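Amorpha-4,11-diene synthase (Artemisia annua, PDB 4GAX) probably cyclises farnesyl diphosphate to a sesquiterpene such as amorpha-4,11-diene, with the help of magnesium ions. Local coordinates at residues A[291-296]-A[521-526]. Numbering follows the deposited sequence.
Sequences ASRFEP and LLVAVI
The chain leaving the end of helix 282-292 passes close against the side of helix 519-535, the CA atoms of Ser292 and Ala524 standing 4.7 Å apart. The carbonyl of Ser292 points at the helix: its O receives a nearly straight C-H...O contact from Ala524 CA at 3.5 Å, and the side-chain ND2 of Asn527 supplies a conventional hydrogen bond to the same oxygen. Alanine suits this spot, since its lone methyl permits so near an approach. The side chain of Arg293, bent at chi2 (-59°) and chi3 (-54°), passes across the helix surface from Ala524 to Val523, crossing the valine at about a right angle. Arg293 CG lies 4.0 Å from Ala524 CB. Branched, apolar Val523 lays CG1 over one guanidinium face, offset toward the rim, while the edge serves polar partners. Gripping Glu295 side-on, Arg293 NE donates to Glu295 OE1 at 3.0 Å, and Arg293 NH2 to Glu295 OE2 in a salt bridge, both from above the carboxylate plane. NH1 bonds to Pro520 O. An alanine here would remove these bonds and would probably destabilise the buried carboxylate and loosen the loop's hold on the helix. Inside the helical terpene synthase fold, arginine thus joins the segment after helix 282-292 to helix 519-535 through greasy methylenes, its charge paired with Glu295 in the same loop, which is likely to lower the cost of burying both.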
# COMPACT_ATOMS: atom_id res chain seq x y z
N ALA A 291 4.25 4.00 -1.46
CA ALA A 291 3.06 3.15 -1.47
C ALA A 291 1.91 3.70 -0.64
O ALA A 291 0.73 3.52 -0.99
CB ALA A 291 3.41 1.73 -1.02
N SER A 292 2.23 4.38 0.47
CA SER A 292 1.18 4.85 1.38
C SER A 292 0.21 5.76 0.64
O SER A 292 -1.00 5.48 0.60
CB SER A 292 1.77 5.58 2.59
OG SER A 292 2.50 6.74 2.20
N ARG A 293 0.73 6.84 0.06
CA ARG A 293 -0.06 7.72 -0.81
C ARG A 293 0.88 8.25 -1.88
O ARG A 293 1.95 8.77 -1.56
CB ARG A 293 -0.65 8.91 -0.04
CG ARG A 293 -1.72 8.63 1.07
CD ARG A 293 -2.96 7.90 0.55
NE ARG A 293 -3.63 8.52 -0.60
CZ ARG A 293 -4.86 9.06 -0.57
NH1 ARG A 293 -5.54 9.09 0.56
NH2 ARG A 293 -5.41 9.56 -1.68
N PHE A 294 0.51 8.15 -3.15
CA PHE A 294 1.42 8.59 -4.21
C PHE A 294 1.08 10.00 -4.71
O PHE A 294 1.83 10.61 -5.48
CB PHE A 294 1.35 7.63 -5.41
CG PHE A 294 0.06 7.75 -6.18
CD1 PHE A 294 -0.07 8.64 -7.24
CD2 PHE A 294 -1.05 7.00 -5.80
CE1 PHE A 294 -1.29 8.78 -7.92
CE2 PHE A 294 -2.28 7.12 -6.48
CZ PHE A 294 -2.39 8.01 -7.55
N GLU A 295 -0.08 10.50 -4.29
CA GLU A 295 -0.61 11.74 -4.86
C GLU A 295 0.21 12.98 -4.49
O GLU A 295 0.86 13.01 -3.43
CB GLU A 295 -2.09 11.90 -4.46
CG GLU A 295 -2.96 10.75 -4.98
CD GLU A 295 -3.08 9.60 -3.98
OE1 GLU A 295 -2.22 9.47 -3.08
OE2 GLU A 295 -4.05 8.82 -4.08
N PRO A 296 0.18 14.00 -5.36
CA PRO A 296 1.04 15.17 -5.18
C PRO A 296 0.79 15.88 -3.86
O PRO A 296 1.73 16.40 -3.29
CB PRO A 296 0.69 16.08 -6.37
CG PRO A 296 -0.58 15.53 -6.93
CD PRO A 296 -0.60 14.07 -6.61
N LEU A 521 -6.64 8.77 5.43
CA LEU A 521 -5.70 8.01 6.27
C LEU A 521 -6.01 6.52 6.20
O LEU A 521 -5.10 5.67 6.27
CB LEU A 521 -5.79 8.49 7.73
CG LEU A 521 -5.14 9.85 8.00
CD1 LEU A 521 -5.47 10.31 9.42
CD2 LEU A 521 -3.62 9.76 7.80
N LEU A 522 -7.29 6.20 6.05
CA LEU A 522 -7.70 4.79 5.94
C LEU A 522 -7.14 4.25 4.63
O LEU A 522 -6.64 3.11 4.58
CB LEU A 522 -9.22 4.66 5.98
CG LEU A 522 -9.75 3.23 5.83
CD1 LEU A 522 -9.17 2.35 6.92
CD2 LEU A 522 -11.28 3.19 5.86
N VAL A 523 -7.20 5.08 3.58
CA VAL A 523 -6.69 4.71 2.26
C VAL A 523 -5.19 4.46 2.38
O VAL A 523 -4.67 3.50 1.82
CB VAL A 523 -7.00 5.80 1.20
CG1 VAL A 523 -6.17 5.60 -0.09
CG2 VAL A 523 -8.51 5.84 0.88
N ALA A 524 -4.50 5.31 3.14
CA ALA A 524 -3.06 5.14 3.37
C ALA A 524 -2.79 3.81 4.06
O ALA A 524 -1.87 3.10 3.68
CB ALA A 524 -2.50 6.29 4.23
N VAL A 525 -3.58 3.50 5.09
CA VAL A 525 -3.41 2.24 5.80
C VAL A 525 -3.60 1.06 4.84
O VAL A 525 -2.80 0.14 4.84
CB VAL A 525 -4.39 2.10 6.99
CG1 VAL A 525 -4.34 0.66 7.55
CG2 VAL A 525 -4.04 3.12 8.11
N ILE A 526 -4.66 1.09 4.02
CA ILE A 526 -4.95 -0.06 3.18
C ILE A 526 -3.85 -0.24 2.12
O ILE A 526 -3.52 -1.36 1.76
CB ILE A 526 -6.38 -0.02 2.53
CG1 ILE A 526 -6.77 -1.41 2.01
CG2 ILE A 526 -6.47 0.97 1.35
CD1 ILE A 526 -6.98 -2.43 3.11